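Long-range contacts in prenylcyclase (Actinoplanes teichomyceticus, PDB 6IJ1), which probably acts on prenyl substrates as a prenylcyclase of the prenyltransferase class, its exact reaction being unestablished: residues P88-S93 with V129-P134; G155-V160 with P191-I196; S288-M293 with G318-D323. One frame throughout, in Å; residues are numbered along the deposited sequence.

Interaction 1: residues P88-S93 with V129-P134; sequences PEDADS and VSTYVP
Asp-90 and Thr-131 lie side by side and point the same way, beside a backbone bond from Ala-91 N to Thr-131 O (2.9 Å, 167° at the hydrogen). Followed outward, Asp-90 CB rests 3.3 Å from Thr-131 O and 3.6 Å from Tyr-132 CE1. CG stands between the backbone N and the carbonyl carbon (chi1 72°), and the carboxylate beyond it meets the first turn of helix 91-104. There OD1 takes the hydroxyl of Ser-93 on its syn side. OD2 receives Ser-93 N at 2.8 Å from above the carboxylate plane, plus a weak bond from Asp-92 N, the capping bonds expected of Asp-90 at the N-cap position; OD2 also sits 4.0 Å from Thr-131 CG2. The Tyr-132 ring adds its CE1 against Pro-88 CG at 3.6 Å, the two side chains crossing at about a right angle. Ala-91 CB fits against Ser-130 O, and a water links Glu-89 O to Val-133 N. Thr-131 OG1 turns elsewhere, to His-157 and Trp-194. The contact thus ties the capped N-terminus of helix 91-104 to the loop between helices 112-121 and 134-141, with helix 158-164 packed on Asp-92, Val-129 and Thr-131.

Interaction 2: residues G155-V160 with P191-I196; sequences GGHVCV and PAYWWI
His-157, at the N-cap position of helix 158-164, lays its imidazole over the Tyr-193 ring in a face-to-face stack, centroids 3.9 Å apart and planes at 20°. NE2 sits over the centre of the phenol ring, while CD2 comes to 3.3 Å from Tyr-193 CG; Gly-155 O covers the opposite imidazole face. Trp-194, in the loop before helix 198-209, turns the edge of its indole toward a face of His-157, planes at 73°, completing an aromatic cluster. Tyr-193 CD2 lies over the Trp-194 ring, and Tyr-193 OH bonds to Glu-298 O. Cys-159 SG stands between its backbone N and carbonyl carbon (chi1 47°); it accepts Tyr-193 N at 3.3 Å and, more distantly, Trp-194 N at 3.6 Å. Cys-159 CB meets Ala-192 CB at 3.9 Å and the edge of Trp-195 at CD1. An alanine in place of Tyr-193 would probably leave one imidazole face without its stacking partner, open a gap beside Trp-194 and deprive Glu-298 O of its hydroxyl mate. A buried sulfur thus serves two backbone N-H groups, the second at long range, while the imidazole is held by polar partners at both nitrogens, Thr-131 and Gly-152 O, and covered on both faces.

Interaction 3: residues S288-M293 with G318-D323; sequences SARLRM and GTIARD
Strands 291-292 and 319-321 pair antiparallel at one side of a small three-stranded mixed sheet in this mainly helical protein. Leu-291 and Ala-321 form the hydrogen-bonded pair: Ala-321 N gives to Leu-291 O at 2.8 Å, almost straight at 175°, and Leu-291 N returns a bond to Ala-321 O. Arg-292 and Ile-320 make the adjoining non-hydrogen-bonded pair, with CB of the arginine 4.0 Å from CG1 of the isoleucine. Beyond it, Met-293 N bonds to Thr-319 O, but the return bond to Met-293 O comes from Gly-318 N, one residue off the regular register; Gly-318 has a positive phi, at which a side chain would be jammed against the preceding carbonyl.

At the other end Arg-290 is bent at chi2 and chi3 and runs alongside Arg-322. Their guanidinium groups stack with centres 3.9 Å apart and planes at 29°, Arg-290 NH2 lying 3.3 Å from Arg-322 NH2. Both are donors and do not bond to each other; the like charges are probably eased by the salt bridge of Arg-322 to Asp-310, while a water accepts from Arg-290 NH2 and donates to Ile-320 O. Ala-321 O lies at the edge of the Arg-290 guanidinium, near its plane. Asp-323 has CG between its backbone N and carbonyl carbon (chi1 52°). Ala-289, at the centre of an inverse gamma turn, gives its N-H to Asp-323 OD1 at 2.9 Å from above the carboxylate plane, while OD2 is held by Thr-329.

Strand 319-321 is the middle strand, flanked by 291-292 and, in parallel, 308-309. Helix 327-341 packs on Ala-289 and Asp-323, helix 246-256 touches Ser-288 and Ala-289, and the extended Arg-292 reaches away to Asp-302 and to the loop of residues 191-196.

Overall arrangement
The three contacts follow one another along the chain, and interaction 2 joins the other two. Its centre is about 12 Å from that of interaction 1, where Thr-131 OG1 is shared by His-157 ND1 (2.7 Å) and Trp-194 NE1 (2.8 Å), probable hydrogen bonds. Toward interaction 3, centres about 13 Å apart, Trp-194 O probably accepts Arg-292 N at 2.8 Å, and Ala-192 O accepts Arg-292 NH2 at 2.8 Å. Interactions 1 and 3 do not touch, their nearest atoms being about 6 Å apart. Bound imidazole, probably from the crystallisation liquor, lies about 4 Å from the Val-158 side chain; imidazole also lies about 5 Å from that of Arg-292.

Interaction 1: residues P88-S93 with V129-P134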
loop_
_atom_site.group_PDB
_atom_site.type_symbol
_atom_site.label_atom_id
_atom_site.label_comp_id
_atom_site.label_asym_id
_atom_site.label_seq_id
_atom_site.Cartn_x
_atom_site.Cartn_y
_atom_site.Cartn_z
ATOM N N PRO A 88 -9.788 -13.814 -5.924
ATOM C CA PRO A 88 -9.019 -13.971 -7.165
ATOM C C PRO A 88 -7.705 -13.209 -7.055
ATOM O O PRO A 88 -7.569 -12.277 -6.247
ATOM C CB PRO A 88 -9.922 -13.354 -8.242
ATOM C CG PRO A 88 -10.804 -12.433 -7.524
ATOM C CD PRO A 88 -10.923 -12.893 -6.087
ATOM N N GLU A 89 -6.720 -13.645 -7.842
ATOM C CA GLU A 89 -5.453 -12.886 -7.863
ATOM C C GLU A 89 -5.676 -11.451 -8.351
ATOM O O GLU A 89 -6.560 -11.161 -9.154
ATOM C CB GLU A 89 -4.425 -13.601 -8.742
ATOM C CG GLU A 89 -3.928 -14.929 -8.119
ATOM C CD GLU A 89 -5.041 -15.999 -8.071
ATOM O OE1 GLU A 89 -5.743 -16.192 -9.068
ATOM O OE2 GLU A 89 -5.208 -16.606 -6.997
ATOM N N ASP A 90 -4.841 -10.533 -7.832
ATOM C CA ASP A 90 -5.050 -9.127 -8.146
ATOM C C ASP A 90 -3.698 -8.437 -8.344
ATOM O O ASP A 90 -2.638 -8.933 -7.918
ATOM C CB ASP A 90 -5.829 -8.404 -7.032
ATOM C CG ASP A 90 -4.994 -8.204 -5.797
ATOM O OD1 ASP A 90 -4.949 -9.085 -4.900
ATOM O OD2 ASP A 90 -4.395 -7.102 -5.704
ATOM N N ALA A 91 -3.761 -7.339 -9.088
ATOM C CA ALA A 91 -2.516 -6.630 -9.461
ATOM C C ALA A 91 -1.821 -6.015 -8.279
ATOM O O ALA A 91 -0.592 -5.876 -8.292
ATOM C CB ALA A 91 -2.834 -5.518 -10.475
ATOM N N ASP A 92 -2.561 -5.571 -7.248
ATOM C CA ASP A 92 -1.847 -4.939 -6.138
ATOM C C ASP A 92 -1.044 -5.971 -5.334
ATOM O O ASP A 92 0.143 -5.780 -5.095
ATOM C CB ASP A 92 -2.859 -4.198 -5.241
ATOM C CG ASP A 92 -2.187 -3.182 -4.333
ATOM O OD1 ASP A 92 -1.417 -2.336 -4.836
ATOM O OD2 ASP A 92 -2.360 -3.287 -3.089
ATOM N N SER A 93 -1.669 -7.077 -4.913
ATOM C CA SER A 93 -0.941 -8.114 -4.193
ATOM C C SER A 93 0.275 -8.617 -5.008
ATOM O O SER A 93 1.386 -8.763 -4.480
ATOM C CB SER A 93 -1.872 -9.323 -3.877
ATOM O OG SER A 93 -2.999 -8.866 -3.118
ATOM N N VAL A 129 -3.702 1.109 -14.040
ATOM C CA VAL A 129 -3.702 -0.312 -13.767
ATOM C C VAL A 129 -4.932 -0.654 -12.940
ATOM O O VAL A 129 -5.202 0.013 -11.932
ATOM C CB VAL A 129 -2.427 -0.715 -13.015
ATOM C CG1 VAL A 129 -2.385 -2.185 -12.756
ATOM C CG2 VAL A 129 -1.157 -0.307 -13.830
ATOM N N SER A 130 -5.694 -1.651 -13.388
ATOM C CA SER A 130 -6.834 -2.083 -12.600
ATOM C C SER A 130 -6.405 -3.112 -11.568
ATOM O O SER A 130 -5.435 -3.842 -11.738
ATOM C CB SER A 130 -7.939 -2.700 -13.469
ATOM O OG SER A 130 -7.462 -3.855 -14.169
ATOM N N THR A 131 -7.236 -3.263 -10.510
ATOM C CA THR A 131 -6.909 -4.296 -9.536
ATOM C C THR A 131 -7.184 -5.707 -10.087
ATOM O O THR A 131 -6.462 -6.673 -9.760
ATOM C CB THR A 131 -7.741 -4.030 -8.267
ATOM O OG1 THR A 131 -7.357 -2.757 -7.756
ATOM C CG2 THR A 131 -7.469 -5.062 -7.192
ATOM N N TYR A 132 -8.269 -5.844 -10.836
ATOM C CA TYR A 132 -8.681 -7.113 -11.398
ATOM C C TYR A 132 -8.918 -6.951 -12.900
ATOM O O TYR A 132 -9.164 -5.856 -13.400
ATOM C CB TYR A 132 -10.025 -7.590 -10.749
ATOM C CG TYR A 132 -9.949 -7.797 -9.256
ATOM C CD1 TYR A 132 -9.430 -8.956 -8.714
ATOM C CD2 TYR A 132 -10.453 -6.792 -8.394
ATOM C CE1 TYR A 132 -9.398 -9.087 -7.334
ATOM C CE2 TYR A 132 -10.432 -6.967 -7.017
ATOM C CZ TYR A 132 -9.904 -8.115 -6.533
ATOM O OH TYR A 132 -9.914 -8.184 -5.140
ATOM N N VAL A 133 -8.954 -8.112 -13.589
ATOM C CA VAL A 133 -9.340 -8.169 -14.997
ATOM C C VAL A 133 -10.535 -9.094 -15.081
ATOM O O VAL A 133 -10.580 -10.085 -14.347
ATOM C CB VAL A 133 -8.208 -8.697 -15.908
ATOM C CG1 VAL A 133 -7.081 -7.699 -15.945
ATOM C CG2 VAL A 133 -7.704 -9.995 -15.421
ATOM N N PRO A 134 -11.477 -8.827 -15.976
ATOM C CA PRO A 134 -12.700 -9.652 -15.990
ATOM C C PRO A 134 -12.418 -11.112 -16.305
ATOM O O PRO A 134 -12.977 -12.003 -15.662
ATOM C CB PRO A 134 -13.552 -8.988 -17.078
ATOM C CG PRO A 134 -13.045 -7.620 -17.189
ATOM C CD PRO A 134 -11.584 -7.653 -16.837
HETATM O O HOH W 1 -7.308 -10.014 -11.820
#

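Interaction 2: residues G155-V160 with P191-I196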
loop_
_atom_site.group_PDB
_atom_site.type_symbol
_atom_site.label_atom_id
_atom_site.label_comp_id
_atom_site.label_asym_id
_atom_site.label_seq_id
_atom_site.Cartn_x
_atom_site.Cartn_y
_atom_site.Cartn_z
ATOM N N GLY A 155 -11.850 -1.354 -13.354
ATOM C CA GLY A 155 -11.405 -0.086 -13.881
ATOM C C GLY A 155 -10.028 0.275 -13.365
ATOM O O GLY A 155 -9.514 -0.388 -12.462
ATOM N N GLY A 156 -9.472 1.317 -13.960
ATOM C CA GLY A 156 -8.154 1.791 -13.537
ATOM C C GLY A 156 -8.229 2.360 -12.129
ATOM O O GLY A 156 -9.098 3.167 -11.813
ATOM N N HIS A 157 -7.234 2.005 -11.310
ATOM C CA HIS A 157 -7.233 2.417 -9.896
ATOM C C HIS A 157 -5.933 3.168 -9.640
ATOM O O HIS A 157 -4.835 2.600 -9.788
ATOM C CB HIS A 157 -7.314 1.198 -9.032
ATOM C CG HIS A 157 -8.629 0.486 -9.202
ATOM N ND1 HIS A 157 -8.768 -0.868 -9.089
ATOM C CD2 HIS A 157 -9.873 0.985 -9.409
ATOM C CE1 HIS A 157 -10.043 -1.204 -9.297
ATOM N NE2 HIS A 157 -10.737 -0.097 -9.510
ATOM N N VAL A 158 -6.062 4.425 -9.195
ATOM C CA VAL A 158 -4.865 5.255 -9.081
ATOM C C VAL A 158 -3.949 4.761 -7.950
ATOM O O VAL A 158 -2.721 4.864 -8.056
ATOM C CB VAL A 158 -5.261 6.731 -8.895
ATOM C CG1 VAL A 158 -4.037 7.601 -8.642
ATOM C CG2 VAL A 158 -5.978 7.250 -10.126
ATOM N N CYS A 159 -4.506 4.225 -6.848
ATOM C CA CYS A 159 -3.643 3.716 -5.764
ATOM C C CYS A 159 -2.823 2.495 -6.177
ATOM O O CYS A 159 -1.649 2.391 -5.825
ATOM C CB CYS A 159 -4.540 3.374 -4.531
ATOM S SG CYS A 159 -6.055 2.397 -4.972
ATOM N N VAL A 160 -3.435 1.585 -6.942
ATOM C CA VAL A 160 -2.699 0.419 -7.436
ATOM C C VAL A 160 -1.688 0.870 -8.466
ATOM O O VAL A 160 -0.540 0.405 -8.466
ATOM C CB VAL A 160 -3.712 -0.577 -8.020
ATOM C CG1 VAL A 160 -2.974 -1.752 -8.661
ATOM C CG2 VAL A 160 -4.688 -1.047 -6.880
ATOM N N PRO A 191 -5.708 10.713 -5.914
ATOM C CA PRO A 191 -6.807 10.023 -5.261
ATOM C C PRO A 191 -6.526 8.524 -5.169
ATOM O O PRO A 191 -5.664 7.993 -5.853
ATOM C CB PRO A 191 -7.960 10.309 -6.225
ATOM C CG PRO A 191 -7.295 10.242 -7.551
ATOM C CD PRO A 191 -5.999 10.996 -7.344
ATOM N N ALA A 192 -7.282 7.841 -4.301
ATOM C CA ALA A 192 -7.158 6.404 -4.095
ATOM C C ALA A 192 -8.523 5.782 -4.363
ATOM O O ALA A 192 -9.552 6.414 -4.123
ATOM C CB ALA A 192 -6.745 6.054 -2.660
ATOM N N TYR A 193 -8.526 4.538 -4.842
ATOM C CA TYR A 193 -9.773 3.804 -4.960
ATOM C C TYR A 193 -10.079 3.048 -3.687
ATOM O O TYR A 193 -11.164 3.230 -3.108
ATOM C CB TYR A 193 -9.671 2.837 -6.146
ATOM C CG TYR A 193 -10.975 2.113 -6.496
ATOM C CD1 TYR A 193 -12.010 2.775 -7.212
ATOM C CD2 TYR A 193 -11.158 0.762 -6.140
ATOM C CE1 TYR A 193 -13.172 2.052 -7.568
ATOM C CE2 TYR A 193 -12.321 0.053 -6.522
ATOM C CZ TYR A 193 -13.311 0.741 -7.225
ATOM O OH TYR A 193 -14.428 -0.005 -7.561
ATOM N N TRP A 194 -9.132 2.254 -3.190
ATOM C CA TRP A 194 -9.374 1.370 -2.066
ATOM C C TRP A 194 -9.131 2.006 -0.703
ATOM O O TRP A 194 -9.262 1.284 0.291
ATOM C CB TRP A 194 -8.507 0.089 -2.161
ATOM C CG TRP A 194 -8.748 -0.720 -3.430
ATOM C CD1 TRP A 194 -7.929 -0.820 -4.495
ATOM C CD2 TRP A 194 -9.868 -1.584 -3.686
ATOM N NE1 TRP A 194 -8.467 -1.694 -5.439
ATOM C CE2 TRP A 194 -9.668 -2.161 -4.953
ATOM C CE3 TRP A 194 -11.009 -1.915 -2.956
ATOM C CZ2 TRP A 194 -10.554 -3.052 -5.525
ATOM C CZ3 TRP A 194 -11.908 -2.813 -3.523
ATOM C CH2 TRP A 194 -11.683 -3.357 -4.796
ATOM N N TRP A 195 -8.675 3.249 -0.634
ATOM C CA TRP A 195 -8.219 3.800 0.645
ATOM C C TRP A 195 -8.940 5.096 0.925
ATOM O O TRP A 195 -9.168 5.910 0.033
ATOM C CB TRP A 195 -6.690 4.054 0.644
ATOM C CG TRP A 195 -5.975 2.765 0.392
ATOM C CD1 TRP A 195 -5.553 2.275 -0.835
ATOM C CD2 TRP A 195 -5.552 1.790 1.376
ATOM N NE1 TRP A 195 -4.936 1.040 -0.661
ATOM C CE2 TRP A 195 -4.909 0.730 0.686
ATOM C CE3 TRP A 195 -5.682 1.692 2.777
ATOM C CZ2 TRP A 195 -4.425 -0.404 1.344
ATOM C CZ3 TRP A 195 -5.176 0.574 3.423
ATOM C CH2 TRP A 195 -4.551 -0.463 2.728
ATOM N N ILE A 196 -9.296 5.283 2.209
ATOM C CA ILE A 196 -9.919 6.520 2.673
ATOM C C ILE A 196 -8.954 7.707 2.584
ATOM O O ILE A 196 -9.377 8.828 2.318
ATOM C CB ILE A 196 -10.371 6.289 4.134
ATOM C CG1 ILE A 196 -11.567 5.336 4.124
ATOM C CG2 ILE A 196 -10.663 7.609 4.812
ATOM C CD1 ILE A 196 -12.822 5.954 3.524
#

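Interaction 3: residues S288-M293 with G318-D323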
loop_
_atom_site.group_PDB
_atom_site.type_symbol
_atom_site.label_atom_id
_atom_site.label_comp_id
_atom_site.label_asym_id
_atom_site.label_seq_id
_atom_site.Cartn_x
_atom_site.Cartn_y
_atom_site.Cartn_z
ATOM N N SER A 288 -4.955 1.953 11.722
ATOM C CA SER A 288 -5.514 3.111 11.042
ATOM C C SER A 288 -5.352 2.970 9.531
ATOM O O SER A 288 -5.566 3.951 8.798
ATOM C CB SER A 288 -4.820 4.387 11.585
ATOM O OG SER A 288 -3.398 4.222 11.691
ATOM N N ALA A 289 -5.049 1.774 9.044
ATOM C CA ALA A 289 -4.918 1.565 7.602
ATOM C C ALA A 289 -6.326 1.281 7.066
ATOM O O ALA A 289 -6.740 0.136 6.886
ATOM C CB ALA A 289 -3.921 0.426 7.326
ATOM N N ARG A 290 -7.075 2.360 6.848
ATOM C CA ARG A 290 -8.524 2.264 6.647
ATOM C C ARG A 290 -8.799 2.038 5.168
ATOM O O ARG A 290 -8.602 2.938 4.339
ATOM C CB ARG A 290 -9.240 3.529 7.154
ATOM C CG ARG A 290 -8.972 3.828 8.659
ATOM C CD ARG A 290 -9.234 2.595 9.588
ATOM N NE ARG A 290 -10.640 2.392 9.903
ATOM C CZ ARG A 290 -11.287 3.010 10.926
ATOM N NH1 ARG A 290 -10.718 3.901 11.634
ATOM N NH2 ARG A 290 -12.545 2.798 11.135
ATOM N N LEU A 291 -9.211 0.823 4.867
ATOM C CA LEU A 291 -9.404 0.323 3.508
ATOM C C LEU A 291 -10.893 0.367 3.233
ATOM O O LEU A 291 -11.678 -0.204 3.996
ATOM C CB LEU A 291 -8.863 -1.114 3.449
ATOM C CG LEU A 291 -8.611 -1.879 2.164
ATOM C CD1 LEU A 291 -8.066 -3.219 2.617
ATOM C CD2 LEU A 291 -9.964 -2.046 1.523
ATOM N N ARG A 292 -11.301 1.005 2.148
ATOM C CA ARG A 292 -12.728 0.980 1.805
ATOM C C ARG A 292 -12.955 -0.080 0.738
ATOM O O ARG A 292 -12.358 -0.013 -0.356
ATOM C CB ARG A 292 -13.227 2.350 1.382
ATOM C CG ARG A 292 -12.515 2.988 0.203
ATOM C CD ARG A 292 -13.009 4.421 -0.026
ATOM N NE ARG A 292 -12.370 5.029 -1.181
ATOM C CZ ARG A 292 -12.446 6.314 -1.478
ATOM N NH1 ARG A 292 -13.213 7.153 -0.736
ATOM N NH2 ARG A 292 -11.776 6.816 -2.510
ATOM N N MET A 293 -13.769 -1.074 1.077
ATOM C CA MET A 293 -14.099 -2.138 0.122
ATOM C C MET A 293 -15.186 -1.607 -0.817
ATOM O O MET A 293 -16.399 -1.790 -0.608
ATOM C CB MET A 293 -14.543 -3.409 0.859
ATOM C CG MET A 293 -13.441 -4.211 1.483
ATOM S SD MET A 293 -12.243 -4.732 0.229
ATOM C CE MET A 293 -13.330 -5.582 -0.884
ATOM N N GLY A 318 -18.713 -2.765 0.601
ATOM C CA GLY A 318 -19.365 -1.534 1.010
ATOM C C GLY A 318 -18.986 -1.106 2.407
ATOM O O GLY A 318 -19.639 -0.219 2.965
ATOM N N THR A 319 -17.937 -1.698 2.973
ATOM C CA THR A 319 -17.515 -1.386 4.332
ATOM C C THR A 319 -16.158 -0.683 4.296
ATOM O O THR A 319 -15.356 -0.874 3.386
ATOM C CB THR A 319 -17.453 -2.674 5.154
ATOM O OG1 THR A 319 -17.665 -2.369 6.528
ATOM C CG2 THR A 319 -16.069 -3.391 5.053
ATOM N N ILE A 320 -15.914 0.109 5.341
ATOM C CA ILE A 320 -14.572 0.631 5.629
ATOM C C ILE A 320 -13.971 -0.250 6.702
ATOM O O ILE A 320 -14.552 -0.387 7.794
ATOM C CB ILE A 320 -14.626 2.079 6.082
ATOM C CG1 ILE A 320 -15.034 2.948 4.914
ATOM C CG2 ILE A 320 -13.217 2.523 6.587
ATOM C CD1 ILE A 320 -15.502 4.337 5.362
ATOM N N ALA A 321 -12.852 -0.894 6.390
ATOM C CA ALA A 321 -12.226 -1.873 7.264
ATOM C C ALA A 321 -10.962 -1.280 7.841
ATOM O O ALA A 321 -10.484 -0.227 7.399
ATOM C CB ALA A 321 -11.890 -3.149 6.474
ATOM N N ARG A 322 -10.407 -1.965 8.828
ATOM C CA ARG A 322 -9.123 -1.592 9.384
ATOM C C ARG A 322 -8.241 -2.827 9.467
ATOM O O ARG A 322 -8.713 -3.969 9.434
ATOM C CB ARG A 322 -9.278 -0.936 10.778
ATOM C CG ARG A 322 -9.563 -1.917 11.838
ATOM C CD ARG A 322 -9.959 -1.120 13.174
ATOM N NE ARG A 322 -11.349 -0.712 13.109
ATOM C CZ ARG A 322 -11.825 0.406 13.677
ATOM N NH1 ARG A 322 -10.997 1.238 14.322
ATOM N NH2 ARG A 322 -13.143 0.652 13.623
ATOM N N ASP A 323 -6.930 -2.584 9.565
ATOM C CA ASP A 323 -5.968 -3.649 9.769
ATOM C C ASP A 323 -6.074 -4.131 11.212
ATOM O O ASP A 323 -5.430 -3.583 12.132
ATOM C CB ASP A 323 -4.535 -3.144 9.447
ATOM C CG ASP A 323 -4.160 -1.862 10.177
ATOM O OD1 ASP A 323 -4.956 -0.889 10.235
ATOM O OD2 ASP A 323 -2.981 -1.787 10.624
HETATM O O HOH W 2 -12.951 0.346 9.870
#